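Local coordinates for probable thiosulfate sulfurtransferase (Thermus thermophilus, PDB 2EG4), which probably transfers sulfur from thiosulfate to acceptors such as cyanide, as rhodanese-family enzymes do, and binds a zinc ion, at residues G83-V89 / A115-W121; E141-G145 / R157-N163; L175-L181 / V203-V209. All blocks are in the same frame, centred on the assembly; numbering follows the deposited sequence.

Interaction 1. Residues G83-V89 / A115-W121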
loop_
_atom_site.group_PDB
_atom_site.type_symbol
_atom_site.label_atom_id
_atom_site.label_comp_id
_atom_site.label_asym_id
_atom_site.label_seq_id
_atom_site.Cartn_x
_atom_site.Cartn_y
_atom_site.Cartn_z
ATOM N N GLY A 83 2.784 -6.116 4.950
ATOM C CA GLY A 83 2.537 -7.401 4.309
ATOM C C GLY A 83 3.697 -7.769 3.383
ATOM O O GLY A 83 4.070 -8.935 3.236
ATOM N N LEU A 84 4.257 -6.758 2.741
ATOM C CA LEU A 84 5.398 -6.955 1.834
ATOM C C LEU A 84 6.620 -7.472 2.601
ATOM O O LEU A 84 7.485 -8.154 2.035
ATOM C CB LEU A 84 5.717 -5.630 1.140
ATOM C CG LEU A 84 6.938 -5.613 0.198
ATOM C CD1 LEU A 84 6.732 -6.561 -0.983
ATOM C CD2 LEU A 84 7.149 -4.196 -0.300
ATOM N N GLY A 85 6.691 -7.141 3.886
ATOM C CA GLY A 85 7.778 -7.608 4.723
ATOM C C GLY A 85 7.507 -8.999 5.261
ATOM O O GLY A 85 8.284 -9.504 6.077
ATOM N N GLY A 86 6.391 -9.599 4.843
ATOM C CA GLY A 86 6.063 -10.950 5.275
ATOM C C GLY A 86 5.133 -11.131 6.465
ATOM O O GLY A 86 4.914 -12.257 6.917
ATOM N N LEU A 87 4.611 -10.042 7.009
ATOM C CA LEU A 87 3.685 -10.165 8.135
ATOM C C LEU A 87 2.286 -10.474 7.633
ATOM O O LEU A 87 1.921 -10.087 6.526
ATOM C CB LEU A 87 3.631 -8.863 8.921
ATOM C CG LEU A 87 4.872 -8.469 9.706
ATOM C CD1 LEU A 87 4.690 -7.055 10.249
ATOM C CD2 LEU A 87 5.090 -9.466 10.829
ATOM N N GLU A 88 1.506 -11.189 8.446
ATOM C CA GLU A 88 0.124 -11.488 8.108
ATOM C C GLU A 88 -0.630 -10.228 8.549
ATOM O O GLU A 88 -0.565 -9.851 9.705
ATOM C CB GLU A 88 -0.357 -12.711 8.892
ATOM C CG GLU A 88 0.358 -13.995 8.465
ATOM C CD GLU A 88 0.291 -14.219 6.951
ATOM O OE1 GLU A 88 -0.835 -14.213 6.399
ATOM O OE2 GLU A 88 1.362 -14.402 6.318
ATOM N N VAL A 89 -1.291 -9.555 7.614
ATOM C CA VAL A 89 -1.979 -8.310 7.944
ATOM C C VAL A 89 -3.455 -8.303 7.639
ATOM O O VAL A 89 -3.933 -9.022 6.746
ATOM C CB VAL A 89 -1.333 -7.096 7.193
ATOM C CG1 VAL A 89 0.121 -6.976 7.586
ATOM C CG2 VAL A 89 -1.445 -7.278 5.682
ATOM N N ALA A 115 12.139 -9.404 8.616
ATOM C CA ALA A 115 11.313 -9.296 7.426
ATOM C C ALA A 115 11.822 -10.218 6.329
ATOM O O ALA A 115 13.014 -10.494 6.244
ATOM C CB ALA A 115 11.304 -7.847 6.925
ATOM N N LYS A 116 10.898 -10.690 5.502
ATOM C CA LYS A 116 11.203 -11.552 4.360
ATOM C C LYS A 116 10.316 -11.011 3.245
ATOM O O LYS A 116 9.088 -11.165 3.289
ATOM C CB LYS A 116 10.836 -13.007 4.660
ATOM C CG LYS A 116 11.183 -13.970 3.541
ATOM C CD LYS A 116 12.683 -14.053 3.353
ATOM C CE LYS A 116 13.059 -15.096 2.319
ATOM N NZ LYS A 116 14.531 -15.334 2.291
ATOM N N LEU A 117 10.915 -10.374 2.243
ATOM C CA LEU A 117 10.122 -9.787 1.164
ATOM C C LEU A 117 9.191 -10.703 0.412
ATOM O O LEU A 117 9.581 -11.764 -0.074
ATOM C CB LEU A 117 11.003 -9.106 0.118
ATOM C CG LEU A 117 11.628 -7.741 0.383
ATOM C CD1 LEU A 117 12.063 -7.159 -0.966
ATOM C CD2 LEU A 117 10.641 -6.794 1.058
ATOM N N ARG A 118 7.954 -10.254 0.276
ATOM C CA ARG A 118 6.959 -11.000 -0.469
ATOM C C ARG A 118 7.007 -10.409 -1.879
ATOM O O ARG A 118 6.165 -9.598 -2.241
ATOM C CB ARG A 118 5.586 -10.788 0.169
ATOM C CG ARG A 118 4.715 -12.020 0.149
ATOM C CD ARG A 118 3.410 -11.802 0.896
ATOM N NE ARG A 118 3.601 -11.584 2.325
ATOM C CZ ARG A 118 2.777 -12.050 3.258
ATOM N NH1 ARG A 118 1.712 -12.759 2.903
ATOM N NH2 ARG A 118 3.016 -11.816 4.541
ATOM N N ARG A 119 8.007 -10.804 -2.677
ATOM C CA ARG A 119 8.150 -10.260 -4.024
ATOM C C ARG A 119 6.894 -10.424 -4.852
ATOM O O ARG A 119 6.639 -9.634 -5.759
ATOM C CB ARG A 119 9.328 -10.912 -4.774
ATOM C CG ARG A 119 10.697 -10.335 -4.439
ATOM C CD ARG A 119 10.822 -8.869 -4.862
ATOM N NE ARG A 119 10.771 -8.681 -6.315
ATOM C CZ ARG A 119 11.737 -9.030 -7.160
ATOM N NH1 ARG A 119 12.853 -9.591 -6.712
ATOM N NH2 ARG A 119 11.583 -8.824 -8.461
ATOM N N ASP A 120 6.106 -11.448 -4.538
ATOM C CA ASP A 120 4.876 -11.699 -5.284
ATOM C C ASP A 120 3.850 -10.569 -5.170
ATOM O O ASP A 120 2.976 -10.412 -6.030
ATOM C CB ASP A 120 4.243 -13.044 -4.858
ATOM C CG ASP A 120 4.111 -13.202 -3.351
ATOM O OD1 ASP A 120 5.156 -13.241 -2.659
ATOM O OD2 ASP A 120 2.964 -13.304 -2.851
ATOM N N TRP A 121 3.951 -9.777 -4.110
ATOM C CA TRP A 121 3.027 -8.658 -3.910
ATOM C C TRP A 121 3.426 -7.419 -4.707
ATOM O O TRP A 121 2.638 -6.506 -4.931
ATOM C CB TRP A 121 3.042 -8.253 -2.437
ATOM C CG TRP A 121 2.126 -9.028 -1.557
ATOM C CD1 TRP A 121 1.725 -10.324 -1.721
ATOM C CD2 TRP A 121 1.477 -8.546 -0.371
ATOM N NE1 TRP A 121 0.855 -10.678 -0.705
ATOM C CE2 TRP A 121 0.687 -9.605 0.134
ATOM C CE3 TRP A 121 1.490 -7.319 0.314
ATOM C CZ2 TRP A 121 -0.091 -9.476 1.295
ATOM C CZ3 TRP A 121 0.725 -7.183 1.463
ATOM C CH2 TRP A 121 -0.061 -8.261 1.946
#

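Interaction 2. Residues E141-G145 / R157-N163. With SO4 (sulfate ion), chain E.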
loop_
_atom_site.group_PDB
_atom_site.type_symbol
_atom_site.label_atom_id
_atom_site.label_comp_id
_atom_site.label_asym_id
_atom_site.label_seq_id
_atom_site.Cartn_x
_atom_site.Cartn_y
_atom_site.Cartn_z
ATOM N N GLU A 141 -7.438 13.023 -15.274
ATOM C CA GLU A 141 -6.563 14.167 -15.568
ATOM C C GLU A 141 -5.083 13.819 -15.398
ATOM O O GLU A 141 -4.223 14.324 -16.126
ATOM C CB GLU A 141 -6.885 15.358 -14.651
ATOM C CG GLU A 141 -8.219 16.047 -14.894
ATOM C CD GLU A 141 -9.414 15.143 -14.642
ATOM O OE1 GLU A 141 -9.354 14.308 -13.707
ATOM O OE2 GLU A 141 -10.426 15.281 -15.374
ATOM N N GLU A 142 -4.786 12.987 -14.403
ATOM C CA GLU A 142 -3.408 12.573 -14.159
ATOM C C GLU A 142 -3.030 11.594 -15.266
ATOM O O GLU A 142 -1.931 11.652 -15.824
ATOM C CB GLU A 142 -3.291 11.889 -12.783
ATOM C CG GLU A 142 -3.394 12.854 -11.583
ATOM C CD GLU A 142 -3.676 12.123 -10.280
ATOM O OE1 GLU A 142 -4.855 11.772 -10.017
ATOM O OE2 GLU A 142 -2.712 11.882 -9.523
ATOM N N PHE A 143 -3.956 10.698 -15.570
ATOM C CA PHE A 143 -3.759 9.692 -16.612
ATOM C C PHE A 143 -3.454 10.328 -17.968
ATOM O O PHE A 143 -2.638 9.822 -18.745
ATOM C CB PHE A 143 -5.018 8.836 -16.719
ATOM C CG PHE A 143 -4.918 7.718 -17.712
ATOM C CD1 PHE A 143 -4.153 6.587 -17.435
ATOM C CD2 PHE A 143 -5.614 7.783 -18.917
ATOM C CE1 PHE A 143 -4.089 5.541 -18.334
ATOM C CE2 PHE A 143 -5.553 6.732 -19.830
ATOM C CZ PHE A 143 -4.795 5.613 -19.541
ATOM N N GLN A 144 -4.132 11.433 -18.257
ATOM C CA GLN A 144 -3.947 12.136 -19.518
ATOM C C GLN A 144 -2.725 13.042 -19.515
ATOM O O GLN A 144 -2.358 13.612 -20.552
ATOM C CB GLN A 144 -5.192 12.962 -19.831
ATOM C CG GLN A 144 -6.448 12.151 -20.027
ATOM C CD GLN A 144 -7.636 13.041 -20.312
ATOM O OE1 GLN A 144 -7.588 13.874 -21.216
ATOM N NE2 GLN A 144 -8.705 12.879 -19.544
ATOM N N GLY A 145 -2.089 13.166 -18.351
ATOM C CA GLY A 145 -0.912 13.998 -18.229
ATOM C C GLY A 145 -1.206 15.482 -18.120
ATOM O O GLY A 145 -0.300 16.303 -18.274
ATOM N N ARG A 157 1.687 8.973 -18.215
ATOM C CA ARG A 157 1.291 7.647 -17.774
ATOM C C ARG A 157 2.220 6.643 -18.424
ATOM O O ARG A 157 2.942 6.965 -19.375
ATOM C CB ARG A 157 -0.139 7.350 -18.230
ATOM C CG ARG A 157 -0.289 7.430 -19.746
ATOM C CD ARG A 157 -1.623 6.863 -20.237
ATOM N NE ARG A 157 -1.747 6.956 -21.697
ATOM C CZ ARG A 157 -2.077 8.067 -22.352
ATOM N NH1 ARG A 157 -2.320 9.188 -21.683
ATOM N NH2 ARG A 157 -2.176 8.057 -23.674
ATOM N N ILE A 158 2.219 5.428 -17.898
ATOM C CA ILE A 158 3.033 4.369 -18.454
ATOM C C ILE A 158 2.311 3.998 -19.750
ATOM O O ILE A 158 1.108 3.789 -19.748
ATOM C CB ILE A 158 3.122 3.181 -17.454
ATOM C CG1 ILE A 158 3.977 3.621 -16.256
ATOM C CG2 ILE A 158 3.739 1.939 -18.123
ATOM C CD1 ILE A 158 4.016 2.622 -15.119
ATOM N N PRO A 159 3.044 3.939 -20.876
ATOM C CA PRO A 159 2.418 3.595 -22.164
ATOM C C PRO A 159 1.684 2.265 -22.113
ATOM O O PRO A 159 2.200 1.287 -21.570
ATOM C CB PRO A 159 3.604 3.571 -23.127
ATOM C CG PRO A 159 4.607 4.542 -22.476
ATOM C CD PRO A 159 4.500 4.112 -21.030
ATOM N N GLY A 160 0.475 2.234 -22.673
ATOM C CA GLY A 160 -0.295 1.001 -22.702
ATOM C C GLY A 160 -1.177 0.735 -21.494
ATOM O O GLY A 160 -1.985 -0.189 -21.498
ATOM N N SER A 161 -1.035 1.540 -20.444
ATOM C CA SER A 161 -1.844 1.333 -19.247
ATOM C C SER A 161 -3.296 1.773 -19.447
ATOM O O SER A 161 -3.598 2.569 -20.336
ATOM C CB SER A 161 -1.249 2.117 -18.076
ATOM O OG SER A 161 -1.256 3.493 -18.381
ATOM N N LYS A 162 -4.182 1.260 -18.604
ATOM C CA LYS A 162 -5.595 1.623 -18.687
ATOM C C LYS A 162 -5.973 2.345 -17.409
ATOM O O LYS A 162 -5.513 1.983 -16.330
ATOM C CB LYS A 162 -6.451 0.370 -18.856
ATOM C CG LYS A 162 -6.016 -0.514 -20.027
ATOM C CD LYS A 162 -6.019 0.251 -21.344
ATOM C CE LYS A 162 -5.603 -0.654 -22.506
ATOM N NZ LYS A 162 -5.502 0.093 -23.795
ATOM N N ASN A 163 -6.820 3.362 -17.533
ATOM C CA ASN A 163 -7.234 4.148 -16.376
ATOM C C ASN A 163 -8.398 3.488 -15.627
ATOM O O ASN A 163 -9.427 3.144 -16.214
ATOM C CB ASN A 163 -7.614 5.555 -16.856
ATOM C CG ASN A 163 -7.836 6.551 -15.720
ATOM O OD1 ASN A 163 -8.508 7.575 -15.913
ATOM N ND2 ASN A 163 -7.260 6.281 -14.548
HETATM S S SO4 E . -1.103 4.736 -24.814
HETATM O O1 SO4 E . -0.770 6.039 -25.476
HETATM O O2 SO4 E . -2.562 4.434 -24.978
HETATM O O3 SO4 E . -0.293 3.644 -25.449
HETATM O O4 SO4 E . -0.779 4.811 -23.352
#

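Interaction 3. Residues L175-L181 / V203-V209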
loop_
_atom_site.group_PDB
_atom_site.type_symbol
_atom_site.label_atom_id
_atom_site.label_comp_id
_atom_site.label_asym_id
_atom_site.label_seq_id
_atom_site.Cartn_x
_atom_site.Cartn_y
_atom_site.Cartn_z
ATOM N N LEU A 175 -17.595 -4.894 -9.334
ATOM C CA LEU A 175 -16.388 -4.224 -9.809
ATOM C C LEU A 175 -15.645 -4.998 -10.896
ATOM O O LEU A 175 -15.324 -4.448 -11.944
ATOM C CB LEU A 175 -15.433 -3.959 -8.639
ATOM C CG LEU A 175 -14.102 -3.300 -9.004
ATOM C CD1 LEU A 175 -14.360 -1.941 -9.664
ATOM C CD2 LEU A 175 -13.247 -3.152 -7.751
ATOM N N LEU A 176 -15.363 -6.271 -10.638
ATOM C CA LEU A 176 -14.649 -7.090 -11.609
ATOM C C LEU A 176 -15.387 -7.105 -12.940
ATOM O O LEU A 176 -14.775 -7.173 -14.013
ATOM C CB LEU A 176 -14.491 -8.518 -11.086
ATOM C CG LEU A 176 -13.815 -8.632 -9.720
ATOM C CD1 LEU A 176 -13.414 -10.078 -9.478
ATOM C CD2 LEU A 176 -12.591 -7.727 -9.677
ATOM N N GLU A 177 -16.713 -7.038 -12.863
ATOM C CA GLU A 177 -17.533 -7.030 -14.061
ATOM C C GLU A 177 -17.335 -5.717 -14.802
ATOM O O GLU A 177 -17.090 -5.710 -16.003
ATOM C CB GLU A 177 -19.010 -7.217 -13.699
ATOM C CG GLU A 177 -19.323 -8.540 -13.000
ATOM C CD GLU A 177 -19.164 -8.477 -11.485
ATOM O OE1 GLU A 177 -18.027 -8.300 -10.993
ATOM O OE2 GLU A 177 -20.195 -8.606 -10.783
ATOM N N ARG A 178 -17.432 -4.601 -14.090
ATOM C CA ARG A 178 -17.245 -3.307 -14.732
ATOM C C ARG A 178 -15.820 -3.146 -15.257
ATOM O O ARG A 178 -15.582 -2.411 -16.218
ATOM C CB ARG A 178 -17.580 -2.169 -13.759
ATOM C CG ARG A 178 -19.079 -2.038 -13.451
ATOM C CD ARG A 178 -19.397 -0.758 -12.680
ATOM N NE ARG A 178 -18.811 -0.756 -11.343
ATOM C CZ ARG A 178 -19.231 -1.513 -10.335
ATOM N NH1 ARG A 178 -20.255 -2.338 -10.505
ATOM N NH2 ARG A 178 -18.624 -1.450 -9.158
ATOM N N LEU A 179 -14.867 -3.833 -14.634
ATOM C CA LEU A 179 -13.478 -3.729 -15.070
ATOM C C LEU A 179 -13.128 -4.810 -16.088
ATOM O O LEU A 179 -12.087 -4.750 -16.738
ATOM C CB LEU A 179 -12.530 -3.826 -13.871
ATOM C CG LEU A 179 -12.494 -2.658 -12.880
ATOM C CD1 LEU A 179 -11.560 -3.013 -11.721
ATOM C CD2 LEU A 179 -12.019 -1.396 -13.573
ATOM N N GLY A 180 -14.000 -5.802 -16.220
ATOM C CA GLY A 180 -13.738 -6.869 -17.167
ATOM C C GLY A 180 -12.633 -7.801 -16.703
ATOM O O GLY A 180 -11.876 -8.331 -17.516
ATOM N N LEU A 181 -12.534 -7.996 -15.393
ATOM C CA LEU A 181 -11.528 -8.884 -14.832
ATOM C C LEU A 181 -12.241 -10.093 -14.256
ATOM O O LEU A 181 -13.466 -10.165 -14.262
ATOM C CB LEU A 181 -10.753 -8.179 -13.710
ATOM C CG LEU A 181 -10.136 -6.820 -14.038
ATOM C CD1 LEU A 181 -9.574 -6.202 -12.765
ATOM C CD2 LEU A 181 -9.050 -6.980 -15.090
ATOM N N VAL A 203 -8.279 -4.323 -2.442
ATOM C CA VAL A 203 -9.646 -4.540 -2.890
ATOM C C VAL A 203 -9.666 -5.675 -3.902
ATOM O O VAL A 203 -10.447 -6.627 -3.771
ATOM C CB VAL A 203 -10.234 -3.286 -3.575
ATOM C CG1 VAL A 203 -11.598 -3.627 -4.224
ATOM C CG2 VAL A 203 -10.404 -2.173 -2.551
ATOM N N LEU A 204 -8.796 -5.580 -4.907
ATOM C CA LEU A 204 -8.749 -6.604 -5.941
ATOM C C LEU A 204 -8.427 -7.974 -5.356
ATOM O O LEU A 204 -9.039 -8.974 -5.740
ATOM C CB LEU A 204 -7.722 -6.236 -7.018
ATOM C CG LEU A 204 -8.121 -5.096 -7.957
ATOM C CD1 LEU A 204 -6.985 -4.762 -8.904
ATOM C CD2 LEU A 204 -9.358 -5.508 -8.761
ATOM N N ARG A 205 -7.465 -8.029 -4.441
ATOM C CA ARG A 205 -7.088 -9.295 -3.826
ATOM C C ARG A 205 -8.269 -9.913 -3.090
ATOM O O ARG A 205 -8.461 -11.138 -3.124
ATOM C CB ARG A 205 -5.897 -9.097 -2.872
ATOM C CG ARG A 205 -4.580 -8.900 -3.620
ATOM C CD ARG A 205 -3.575 -9.989 -3.312
ATOM N NE ARG A 205 -2.515 -10.050 -4.318
ATOM C CZ ARG A 205 -1.530 -10.942 -4.316
ATOM N NH1 ARG A 205 -1.462 -11.860 -3.351
ATOM N NH2 ARG A 205 -0.611 -10.918 -5.274
ATOM N N SER A 206 -9.074 -9.077 -2.443
ATOM C CA SER A 206 -10.229 -9.589 -1.716
ATOM C C SER A 206 -11.271 -10.143 -2.685
ATOM O O SER A 206 -12.126 -10.935 -2.285
ATOM C CB SER A 206 -10.866 -8.503 -0.852
ATOM O OG SER A 206 -11.602 -7.575 -1.631
ATOM N N LEU A 207 -11.214 -9.724 -3.947
ATOM C CA LEU A 207 -12.163 -10.217 -4.940
ATOM C C LEU A 207 -11.570 -11.387 -5.713
ATOM O O LEU A 207 -12.167 -11.870 -6.673
ATOM C CB LEU A 207 -12.578 -9.097 -5.897
ATOM C CG LEU A 207 -13.381 -7.965 -5.239
ATOM C CD1 LEU A 207 -13.514 -6.788 -6.193
ATOM C CD2 LEU A 207 -14.759 -8.494 -4.809
ATOM N N GLY A 208 -10.383 -11.824 -5.299
ATOM C CA GLY A 208 -9.753 -12.966 -5.939
ATOM C C GLY A 208 -8.808 -12.694 -7.092
ATOM O O GLY A 208 -8.272 -13.636 -7.684
ATOM N N VAL A 209 -8.603 -11.420 -7.413
ATOM C CA VAL A 209 -7.706 -11.032 -8.500
ATOM C C VAL A 209 -6.259 -10.995 -8.013
ATOM O O VAL A 209 -5.984 -10.525 -6.915
ATOM C CB VAL A 209 -8.097 -9.644 -9.045
ATOM C CG1 VAL A 209 -7.011 -9.116 -9.966
ATOM C CG2 VAL A 209 -9.431 -9.742 -9.781
#

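Interaction 1. Residues G83-V89 / A115-W121
A115 opens the contact by laying its CB near the carbonyl oxygen of G85, and its CA-H points at the same oxygen. One residue on, K116 N donates to G85 O (2.9 Å), arriving from above the carbonyl plane, 51° out of it, rather than along a lone pair. L117 turns CD2 back over the turn, where it meets L84 CG at 4.0 Å, while L117 CA sends a C-H...O contact to L84 O. That oxygen is also taken by R118 N at 2.8 Å, so the carbonyls of L84, which ends helix 73-84, and of G85 just beyond it are met by the alternate amides of R118 and K116 in an extended loop.

R118, the centre of an inverse gamma turn, fills the bend after the helix. Its chain, bent at chi3, carries NE to G83 O for a weak bond (2.8 Å, 118° at the hydrogen), an oxygen that already accepts G86 N within the Schellman motif. NH2 continues to OE2 of E88 in a long salt bridge of 3.5 Å, the two planes 37° apart. The flat guanidinium lies with its edge at the G86-L87 peptide. G86 itself has a positive phi, with K116 O close by.

W121 closes the segment with its ring against G83, CZ3 standing 3.4 Å from G83 CA. R118 CD sits over a ring face, and V89 CG2 meets CH2 at the edge.

Helix 41-57 covers A115 and holds the A115 and L117 amides through T52 and E48. V89 begins strand 89-92 at the border of the first parallel sheet, and W121 reaches F201 of helix 195-206 and pairs its backbone with N213.

Interaction 2. Residues E141-G145 / R157-N163
The F143 ring is sandwiched between R157 and N163. Over one face lies R157 CD, 3.6 Å from the centroid and offset toward the rim, a CH-pi contact. The guanidinium follows beyond it, with CZ 4.8 Å from the centroid and the two planes 26° apart, in cation-pi geometry. N163 CB presses on the opposite face, centred over the ring, and its amide continues the stack with its plane only 10° from that of the ring. At the rim, S161 O lies in the ring plane near CZ (3.4 Å), and S161 OG comes near CE1.

The guanidinium is fixed on two sides. NH1 donates to F143 O (3.0 Å), the carbonyl oxygen of F143 in helix 140-143, which lies in the guanidinium plane. NE and NH2 both turn to a sulfate, probably from the crystallisation liquor: NE reaches O4 at 2.9 Å and NH2 reaches O1 at 3.0 Å. G160 N adds a second 2.9 Å bond to O4, so this oxygen is gripped by the arginine and by the turn. R157 lies near the surface, its side chain about 13 Å from the zinc ion.

Behind these groups, the type II turn from I158 to S161 presents the G160 amide, and I158 O takes both S161 N and S161 OG; Y190 OH bonds the same hydroxyl. At chi1 -170° CG of N163 points opposite the backbone N, which lays the amide along the ring while ND2 is held by D136 O and R138 O.

Together these residues join the helix and second strand of the beta-alpha-beta unit formed by strand 134-136, helix 140-143 and strand 162-163, a building block of the rhodanese-like domain.

Interaction 3. Residues L175-L181 / V203-V209
L176 and L207 lie alongside each other and point opposite ways, with L176 CD2 3.7 Å from L207 CD1. The contact is carried by branched apolar side chains. The same L176 CD2 meets V209 CG2 (3.7 Å) and L204 CD2 (4.0 Å), while CD1 turns toward the backbone at L207 O; chi1 of -55° swings CG toward L207, and chi2 sets the two methyls against L207 and V209. An alanine here is likely to open a gap between L204, L207 and V209, leaving their methyls without their common partner. The L175 side chain crosses those of V203 and L207 at about right angles, touching through CD2. L181 CD1 meets L204 CD2 at 4.1 Å, and L181 CB lies 4.4 Å from V209 CG2.

L204 of helix 195-206, with L181 and V209 just past the two helices, rests on strand 186-190 of the parallel sheet in this rhodanese-like domain; V187 touches L181 and V209, and V189 touches L204.

Backbone bonds shape both helix ends. At G180 a Schellman motif sends L181 N back to L176 O (2.8 Å). A second, at G208, brings V209 N to L204 O (3.0 Å), an oxygen that L207 N approaches from the opposite face of its plane.

How the interactions relate
Along the chain the contacts follow in series: interaction 1 closes before interaction 2 opens, and interaction 2 before interaction 3. Interaction 1 joins the end of helix 73-84, just before strand 89-92 of the first sheet, to the loop that runs on to helix 125-129; interactions 2 and 3 both lie in the second rhodanese-like domain, their centres 20 Å apart, around its four-stranded parallel sheet. The sheets share strand order 2-1-3-4, as befits a repeated fold. Interactions 1 and 2 lie on opposite sides of the chain's centre, 28 Å apart between centres. Interactions 1 and 3 touch by packing, where D120 and W121 meet R205 of helix 195-206, so the connecting loop is packed against that helix.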